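Local coordinates for phosphoribosylformylglycinamidine cyclo-ligase (Thermus thermophilus HB8, PDB 5AVM), which probably catalyses the ATP-dependent ring closure of formylglycinamidine ribonucleotide to 5-aminoimidazole ribonucleotide, a step of de novo purine synthesis, at residues D103-L115 and E137-D151. Sequence-based numbering, arbitrary orientation.
Sequences DYLAASHLDEGVL and ETAEMPGVYREGAWD
Helix 112-129 connects the adjacent parallel strands 97-107 and 137-140 in a beta-alpha-beta unit, and Tyr104, Leu105, Ala106 and Ala107 pair in parallel with Glu137, Thr138, Ala139 and Glu140. Leu105 N gives a backbone hydrogen bond to Glu137 O at 3.1 Å, and Leu105 O accepts one from Ala139 N at 2.8 Å. The other edge of the strand meets 150-151 in antiparallel fashion. There Ala106 N is hydrogen-bonded to Asp151 O at 3.1 Å, and Asp151 N to Ala106 O at 2.7 Å. Strand 103-107 thus has a parallel neighbour on one edge and an antiparallel one, at Ala106 and Ala107, on the other.

Trp150 fills the space under the start of the helix. Its chi1 of -81° swings the indole toward Leu110 and Leu115. Leu110 crosses the indole at about a right angle, its CD2 3.5 Å from Trp150 CH2. Leu115 CD1 comes to the edge of the ring, 3.6 Å from Trp150 CH2. Val114 CG2 meets the benzene part obliquely. An alanine in place of Trp150 would probably open a gap between the sheet and the helix and leave Leu110, Val114 and Leu115 without their common partner.

The Glu140 chain stretches out (chi1 178°) and carries its carboxylate to the turn before the helix. Leu110 N gives a hydrogen bond of 2.9 Å to Glu140 OE1, on the anti side and 21° out of the carboxylate plane. Tyr145 turns one ring face to the backbone at Ala106 O and Ala107 N, while Tyr145 CZ packs on Ala106 CB at 3.5 Å. Tyr145 OH is hydrogen-bonded to Tyr145 of the second subunit, and Asp151 to Tyr145 and Tyr104 of that subunit. Within the chain, helix 66-72 touches Trp150 through Thr67 and Leu71, and Leu118 of helix 112-129 also packs on the indole.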
ATOM      1  N   ASP B 103       5.920   4.201  -0.556  1.00 25.38           N
ATOM      2  CA  ASP B 103       4.697   4.396  -1.334  1.00 27.68           C
ATOM      3  C   ASP B 103       4.494   3.613  -2.629  1.00 28.97           C
ATOM      4  O   ASP B 103       5.440   3.086  -3.210  1.00 29.83           O
ATOM      5  CB  ASP B 103       4.569   5.881  -1.652  1.00 29.64           C
ATOM      6  CG  ASP B 103       5.848   6.459  -2.234  1.00 32.14           C
ATOM      7  OD1 ASP B 103       6.359   5.898  -3.231  1.00 34.68           O
ATOM      8  OD2 ASP B 103       6.350   7.472  -1.698  1.00 32.85           O
ATOM      9  N   TYR B 104       3.239   3.581  -3.082  1.00 29.21           N
ATOM     10  CA  TYR B 104       2.850   2.894  -4.311  1.00 29.55           C
ATOM     11  C   TYR B 104       2.050   3.819  -5.225  1.00 30.75           C
ATOM     12  O   TYR B 104       0.839   3.960  -5.048  1.00 31.26           O
ATOM     13  CB  TYR B 104       1.977   1.690  -3.996  1.00 29.74           C
ATOM     14  CG  TYR B 104       1.837   0.735  -5.156  1.00 31.69           C
ATOM     15  CD1 TYR B 104       2.899  -0.092  -5.523  1.00 32.66           C
ATOM     16  CD2 TYR B 104       0.649   0.647  -5.882  1.00 33.27           C
ATOM     17  CE1 TYR B 104       2.789  -0.988  -6.580  1.00 35.00           C
ATOM     18  CE2 TYR B 104       0.521  -0.248  -6.950  1.00 33.71           C
ATOM     19  CZ  TYR B 104       1.601  -1.065  -7.292  1.00 35.96           C
ATOM     20  OH  TYR B 104       1.504  -1.965  -8.335  1.00 36.34           O
ATOM     21  N   LEU B 105       2.710   4.433  -6.204  1.00 29.14           N
ATOM     22  CA  LEU B 105       2.031   5.345  -7.131  1.00 29.69           C
ATOM     23  C   LEU B 105       1.549   4.634  -8.400  1.00 29.25           C
ATOM     24  O   LEU B 105       2.319   3.930  -9.043  1.00 31.61           O
ATOM     25  CB  LEU B 105       2.967   6.507  -7.504  1.00 27.67           C
ATOM     26  CG  LEU B 105       3.151   7.642  -6.482  1.00 28.87           C
ATOM     27  CD1 LEU B 105       3.255   7.092  -5.070  1.00 26.56           C
ATOM     28  CD2 LEU B 105       4.399   8.450  -6.838  1.00 29.28           C
ATOM     29  N   ALA B 106       0.281   4.819  -8.756  1.00 27.34           N
ATOM     30  CA  ALA B 106      -0.281   4.181  -9.949  1.00 26.62           C
ATOM     31  C   ALA B 106      -1.085   5.179 -10.785  1.00 27.26           C
ATOM     32  O   ALA B 106      -1.892   5.942 -10.257  1.00 26.40           O
ATOM     33  CB  ALA B 106      -1.161   3.003  -9.546  1.00 25.49           C
ATOM     34  N   ALA B 107      -0.874   5.160 -12.096  1.00 26.72           N
ATOM     35  CA  ALA B 107      -1.567   6.092 -12.976  1.00 26.72           C
ATOM     36  C   ALA B 107      -1.852   5.504 -14.342  1.00 27.23           C
ATOM     37  O   ALA B 107      -1.307   4.461 -14.707  1.00 26.59           O
ATOM     38  CB  ALA B 107      -0.731   7.338 -13.145  1.00 26.22           C
ATOM     39  N   SER B 108      -2.712   6.192 -15.090  1.00 27.73           N
ATOM     40  CA  SER B 108      -3.054   5.785 -16.446  1.00 27.86           C
ATOM     41  C   SER B 108      -1.731   5.869 -17.202  1.00 29.06           C
ATOM     42  O   SER B 108      -1.371   4.980 -17.974  1.00 29.40           O
ATOM     43  CB  SER B 108      -4.068   6.759 -17.047  1.00 27.87           C
ATOM     44  OG  SER B 108      -4.330   6.453 -18.402  1.00 29.32           O
ATOM     45  N   HIS B 109      -1.006   6.955 -16.959  1.00 30.14           N
ATOM     46  CA  HIS B 109       0.287   7.147 -17.574  1.00 31.08           C
ATOM     47  C   HIS B 109       1.200   7.941 -16.653  1.00 31.74           C
ATOM     48  O   HIS B 109       0.945   9.103 -16.348  1.00 32.43           O
ATOM     49  CB  HIS B 109       0.155   7.853 -18.920  1.00 32.83           C
ATOM     50  CG  HIS B 109       1.457   7.984 -19.645  1.00 35.56           C
ATOM     51  ND1 HIS B 109       2.384   8.957 -19.337  1.00 38.27           N
ATOM     52  CD2 HIS B 109       2.023   7.219 -20.608  1.00 37.07           C
ATOM     53  CE1 HIS B 109       3.466   8.785 -20.078  1.00 38.58           C
ATOM     54  NE2 HIS B 109       3.272   7.737 -20.858  1.00 38.94           N
ATOM     55  N   LEU B 110       2.269   7.291 -16.212  1.00 32.72           N
ATOM     56  CA  LEU B 110       3.246   7.892 -15.317  1.00 33.41           C
ATOM     57  C   LEU B 110       3.981   9.074 -15.957  1.00 34.64           C
ATOM     58  O   LEU B 110       5.154   8.969 -16.320  1.00 34.64           O
ATOM     59  CB  LEU B 110       4.253   6.819 -14.877  1.00 31.61           C
ATOM     60  CG  LEU B 110       3.656   5.597 -14.172  1.00 30.88           C
ATOM     61  CD1 LEU B 110       4.712   4.524 -14.025  1.00 28.67           C
ATOM     62  CD2 LEU B 110       3.107   6.004 -12.809  1.00 30.50           C
ATOM     63  N   ASP B 111       3.289  10.201 -16.078  1.00 36.62           N
ATOM     64  CA  ASP B 111       3.869  11.400 -16.671  1.00 39.88           C
ATOM     65  C   ASP B 111       5.189  11.739 -15.994  1.00 40.73           C
ATOM     66  O   ASP B 111       5.220  11.931 -14.782  1.00 40.85           O
ATOM     67  CB  ASP B 111       2.911  12.584 -16.508  1.00 42.83           C
ATOM     68  CG  ASP B 111       2.767  13.393 -17.778  1.00 45.28           C
ATOM     69  OD1 ASP B 111       2.013  12.952 -18.673  1.00 48.27           O
ATOM     70  OD2 ASP B 111       3.414  14.458 -17.887  1.00 47.28           O
ATOM     71  N   GLU B 112       6.272  11.824 -16.768  1.00 41.98           N
ATOM     72  CA  GLU B 112       7.578  12.153 -16.197  1.00 43.24           C
ATOM     73  C   GLU B 112       7.477  13.431 -15.369  1.00 41.40           C
ATOM     74  O   GLU B 112       8.037  13.529 -14.280  1.00 41.17           O
ATOM     75  CB  GLU B 112       8.639  12.329 -17.296  1.00 45.71           C
ATOM     76  CG  GLU B 112       9.983  12.875 -16.776  1.00 50.49           C
ATOM     77  CD  GLU B 112      11.156  12.675 -17.739  1.00 53.02           C
ATOM     78  OE1 GLU B 112      11.098  13.173 -18.889  1.00 52.91           O
ATOM     79  OE2 GLU B 112      12.143  12.019 -17.333  1.00 53.55           O
ATOM     80  N   GLY B 113       6.754  14.408 -15.892  1.00 41.10           N
ATOM     81  CA  GLY B 113       6.594  15.651 -15.171  1.00 38.46           C
ATOM     82  C   GLY B 113       6.002  15.435 -13.792  1.00 36.56           C
ATOM     83  O   GLY B 113       6.714  15.528 -12.795  1.00 36.17           O
ATOM     84  N   VAL B 114       4.707  15.127 -13.735  1.00 35.38           N
ATOM     85  CA  VAL B 114       4.017  14.929 -12.459  1.00 34.57           C
ATOM     86  C   VAL B 114       4.561  13.794 -11.589  1.00 34.22           C
ATOM     87  O   VAL B 114       4.321  13.771 -10.386  1.00 34.50           O
ATOM     88  CB  VAL B 114       2.492  14.714 -12.659  1.00 35.06           C
ATOM     89  CG1 VAL B 114       2.009  15.482 -13.883  1.00 33.58           C
ATOM     90  CG2 VAL B 114       2.173  13.244 -12.769  1.00 35.39           C
ATOM     91  N   LEU B 115       5.283  12.851 -12.182  1.00 33.50           N
ATOM     92  CA  LEU B 115       5.846  11.756 -11.399  1.00 32.08           C
ATOM     93  C   LEU B 115       6.985  12.301 -10.548  1.00 31.20           C
ATOM     94  O   LEU B 115       7.096  11.989  -9.365  1.00 31.27           O
ATOM     95  CB  LEU B 115       6.378  10.657 -12.316  1.00 32.67           C
ATOM     96  CG  LEU B 115       7.113   9.521 -11.605  1.00 34.10           C
ATOM     97  CD1 LEU B 115       6.154   8.777 -10.675  1.00 33.90           C
ATOM     98  CD2 LEU B 115       7.697   8.580 -12.640  1.00 33.44           C
ATOM     99  N   GLU B 137       7.061   1.850  -4.821  1.00 38.41           N
ATOM    100  CA  GLU B 137       6.842   1.311  -6.158  1.00 38.19           C
ATOM    101  C   GLU B 137       6.032   2.217  -7.070  1.00 37.62           C
ATOM    102  O   GLU B 137       5.605   3.311  -6.683  1.00 36.97           O
ATOM    103  CB  GLU B 137       6.180  -0.069  -6.096  1.00 38.87           C
ATOM    104  CG  GLU B 137       7.078  -1.162  -5.527  1.00 43.45           C
ATOM    105  CD  GLU B 137       8.485  -1.150  -6.118  1.00 45.04           C
ATOM    106  OE1 GLU B 137       8.606  -0.966  -7.354  1.00 45.20           O
ATOM    107  OE2 GLU B 137       9.459  -1.338  -5.342  1.00 44.66           O
ATOM    108  N   THR B 138       5.823   1.730  -8.286  1.00 36.74           N
ATOM    109  CA  THR B 138       5.102   2.471  -9.306  1.00 34.91           C
ATOM    110  C   THR B 138       4.362   1.469 -10.199  1.00 32.94           C
ATOM    111  O   THR B 138       4.824   0.349 -10.404  1.00 32.39           O
ATOM    112  CB  THR B 138       6.111   3.304 -10.147  1.00 34.67           C
ATOM    113  OG1 THR B 138       5.495   4.516 -10.578  1.00 36.87           O
ATOM    114  CG2 THR B 138       6.588   2.519 -11.366  1.00 34.03           C
ATOM    115  N   ALA B 139       3.205   1.867 -10.711  1.00 31.26           N
ATOM    116  CA  ALA B 139       2.419   1.009 -11.581  1.00 29.10           C
ATOM    117  C   ALA B 139       1.734   1.841 -12.654  1.00 30.80           C
ATOM    118  O   ALA B 139       1.157   2.899 -12.374  1.00 30.12           O
ATOM    119  CB  ALA B 139       1.388   0.255 -10.779  1.00 27.40           C
ATOM    120  N   GLU B 140       1.816   1.358 -13.891  1.00 31.77           N
ATOM    121  CA  GLU B 140       1.202   2.028 -15.026  1.00 31.68           C
ATOM    122  C   GLU B 140       0.191   1.064 -15.642  1.00 31.22           C
ATOM    123  O   GLU B 140       0.561   0.060 -16.249  1.00 30.59           O
ATOM    124  CB  GLU B 140       2.273   2.435 -16.047  1.00 31.11           C
ATOM    125  CG  GLU B 140       1.719   3.100 -17.296  1.00 33.16           C
ATOM    126  CD  GLU B 140       2.778   3.823 -18.102  1.00 34.31           C
ATOM    127  OE1 GLU B 140       3.209   4.912 -17.671  1.00 34.43           O
ATOM    128  OE2 GLU B 140       3.185   3.298 -19.162  1.00 37.11           O
ATOM    129  N   MET B 141      -1.092   1.366 -15.456  1.00 31.67           N
ATOM    130  CA  MET B 141      -2.159   0.520 -15.976  1.00 32.11           C
ATOM    131  C   MET B 141      -3.279   1.341 -16.607  1.00 32.10           C
ATOM    132  O   MET B 141      -4.273   1.681 -15.956  1.00 31.27           O
ATOM    133  CB  MET B 141      -2.726  -0.362 -14.858  1.00 32.28           C
ATOM    134  CG  MET B 141      -1.676  -1.221 -14.151  1.00 32.55           C
ATOM    135  SD  MET B 141      -2.361  -2.173 -12.780  1.00 29.63           S
ATOM    136  CE  MET B 141      -2.458  -0.925 -11.502  1.00 30.22           C
ATOM    137  N   PRO B 142      -3.118   1.681 -17.893  1.00 31.78           N
ATOM    138  CA  PRO B 142      -4.123   2.463 -18.610  1.00 31.14           C
ATOM    139  C   PRO B 142      -5.414   1.677 -18.768  1.00 30.01           C
ATOM    140  O   PRO B 142      -6.438   2.219 -19.184  1.00 30.80           O
ATOM    141  CB  PRO B 142      -3.436   2.759 -19.940  1.00 32.23           C
ATOM    142  CG  PRO B 142      -2.506   1.594 -20.113  1.00 31.95           C
ATOM    143  CD  PRO B 142      -1.933   1.450 -18.736  1.00 31.35           C
ATOM    144  N   GLY B 143      -5.362   0.396 -18.420  1.00 29.10           N
ATOM    145  CA  GLY B 143      -6.543  -0.439 -18.524  1.00 27.61           C
ATOM    146  C   GLY B 143      -7.348  -0.420 -17.242  1.00 28.77           C
ATOM    147  O   GLY B 143      -8.467  -0.942 -17.193  1.00 28.84           O
ATOM    148  N   VAL B 144      -6.781   0.188 -16.202  1.00 29.36           N
ATOM    149  CA  VAL B 144      -7.436   0.285 -14.895  1.00 28.20           C
ATOM    150  C   VAL B 144      -7.845   1.723 -14.534  1.00 28.65           C
ATOM    151  O   VAL B 144      -8.903   1.946 -13.938  1.00 27.51           O
ATOM    152  CB  VAL B 144      -6.501  -0.266 -13.771  1.00 27.19           C
ATOM    153  CG1 VAL B 144      -7.125  -0.041 -12.398  1.00 24.64           C
ATOM    154  CG2 VAL B 144      -6.232  -1.750 -13.994  1.00 25.14           C
ATOM    155  N   TYR B 145      -7.002   2.684 -14.912  1.00 28.43           N
ATOM    156  CA  TYR B 145      -7.219   4.091 -14.602  1.00 30.48           C
ATOM    157  C   TYR B 145      -7.854   4.953 -15.691  1.00 32.69           C
ATOM    158  O   TYR B 145      -7.654   4.718 -16.883  1.00 33.13           O
ATOM    159  CB  TYR B 145      -5.884   4.720 -14.192  1.00 29.37           C
ATOM    160  CG  TYR B 145      -5.354   4.157 -12.903  1.00 31.11           C
ATOM    161  CD1 TYR B 145      -5.836   4.616 -11.679  1.00 31.17           C
ATOM    162  CD2 TYR B 145      -4.436   3.101 -12.902  1.00 29.95           C
ATOM    163  CE1 TYR B 145      -5.425   4.036 -10.482  1.00 33.60           C
ATOM    164  CE2 TYR B 145      -4.017   2.507 -11.709  1.00 30.96           C
ATOM    165  CZ  TYR B 145      -4.519   2.981 -10.499  1.00 32.82           C
ATOM    166  OH  TYR B 145      -4.136   2.398  -9.310  1.00 34.29           O
ATOM    167  N   ARG B 146      -8.621   5.953 -15.256  1.00 33.94           N
ATOM    168  CA  ARG B 146      -9.261   6.904 -16.158  1.00 35.21           C
ATOM    169  C   ARG B 146      -8.096   7.692 -16.743  1.00 36.05           C
ATOM    170  O   ARG B 146      -7.048   7.821 -16.108  1.00 36.51           O
ATOM    171  CB  ARG B 146     -10.191   7.855 -15.388  1.00 35.62           C
ATOM    172  CG  ARG B 146     -11.491   7.237 -14.872  1.00 38.13           C
ATOM    173  CD  ARG B 146     -12.348   6.751 -16.024  1.00 42.97           C
ATOM    174  NE  ARG B 146     -13.675   6.288 -15.616  1.00 45.35           N
ATOM    175  CZ  ARG B 146     -14.565   5.768 -16.459  1.00 46.47           C
ATOM    176  NH1 ARG B 146     -14.268   5.642 -17.747  1.00 45.20           N
ATOM    177  NH2 ARG B 146     -15.750   5.373 -16.017  1.00 48.01           N
ATOM    178  N   GLU B 147      -8.270   8.213 -17.949  1.00 37.39           N
ATOM    179  CA  GLU B 147      -7.213   8.973 -18.599  1.00 37.89           C
ATOM    180  C   GLU B 147      -6.684  10.072 -17.696  1.00 37.46           C
ATOM    181  O   GLU B 147      -7.462  10.803 -17.082  1.00 38.29           O
ATOM    182  CB  GLU B 147      -7.734   9.600 -19.887  1.00 41.42           C
ATOM    183  CG  GLU B 147      -6.710  10.449 -20.610  1.00 44.69           C
ATOM    184  CD  GLU B 147      -5.545   9.629 -21.108  1.00 46.96           C
ATOM    185  OE1 GLU B 147      -4.860   8.999 -20.273  1.00 48.74           O
ATOM    186  OE2 GLU B 147      -5.317   9.612 -22.337  1.00 49.00           O
ATOM    187  N   GLY B 148      -5.360  10.187 -17.621  1.00 36.13           N
ATOM    188  CA  GLY B 148      -4.735  11.218 -16.806  1.00 34.05           C
ATOM    189  C   GLY B 148      -4.852  11.065 -15.298  1.00 33.08           C
ATOM    190  O   GLY B 148      -4.308  11.881 -14.554  1.00 31.96           O
ATOM    191  N   ALA B 149      -5.546  10.024 -14.847  1.00 32.17           N
ATOM    192  CA  ALA B 149      -5.737   9.784 -13.421  1.00 32.66           C
ATOM    193  C   ALA B 149      -4.538   9.122 -12.735  1.00 33.68           C
ATOM    194  O   ALA B 149      -3.744   8.416 -13.367  1.00 34.43           O
ATOM    195  CB  ALA B 149      -6.994   8.946 -13.194  1.00 31.09           C
ATOM    196  N   TRP B 150      -4.436   9.365 -11.426  1.00 33.08           N
ATOM    197  CA  TRP B 150      -3.374   8.838 -10.571  1.00 30.92           C
ATOM    198  C   TRP B 150      -3.955   8.408  -9.230  1.00 30.68           C
ATOM    199  O   TRP B 150      -4.996   8.902  -8.810  1.00 31.90           O
ATOM    200  CB  TRP B 150      -2.324   9.909 -10.273  1.00 29.81           C
ATOM    201  CG  TRP B 150      -1.288  10.147 -11.320  1.00 28.79           C
ATOM    202  CD1 TRP B 150      -1.440  10.810 -12.504  1.00 27.44           C
ATOM    203  CD2 TRP B 150       0.087   9.755 -11.252  1.00 29.23           C
ATOM    204  NE1 TRP B 150      -0.242  10.858 -13.175  1.00 26.84           N
ATOM    205  CE2 TRP B 150       0.712  10.216 -12.429  1.00 27.17           C
ATOM    206  CE3 TRP B 150       0.856   9.054 -10.305  1.00 29.37           C
ATOM    207  CZ2 TRP B 150       2.066   9.997 -12.686  1.00 27.42           C
ATOM    208  CZ3 TRP B 150       2.204   8.840 -10.562  1.00 27.11           C
ATOM    209  CH2 TRP B 150       2.794   9.311 -11.742  1.00 28.17           C
ATOM    210  N   ASP B 151      -3.267   7.497  -8.556  1.00 30.22           N
ATOM    211  CA  ASP B 151      -3.684   7.037  -7.241  1.00 29.37           C
ATOM    212  C   ASP B 151      -2.408   7.056  -6.412  1.00 29.54           C
ATOM    213  O   ASP B 151      -1.441   6.357  -6.714  1.00 30.08           O
ATOM    214  CB  ASP B 151      -4.249   5.618  -7.295  1.00 30.45           C
ATOM    215  CG  ASP B 151      -4.907   5.204  -5.990  1.00 31.61           C
ATOM    216  OD1 ASP B 151      -4.480   5.686  -4.927  1.00 34.02           O
ATOM    217  OD2 ASP B 151      -5.846   4.387  -6.019  1.00 33.80           O
TER
HETATM  218  O   HOH W   1      -1.410   3.373  -5.834  1.00 35.31           O
HETATM  219  O   HOH W   2      -6.165   5.202 -19.440  1.00 29.70           O
HETATM  220  O   HOH W   3      -2.111   9.276 -15.599  1.00 30.06           O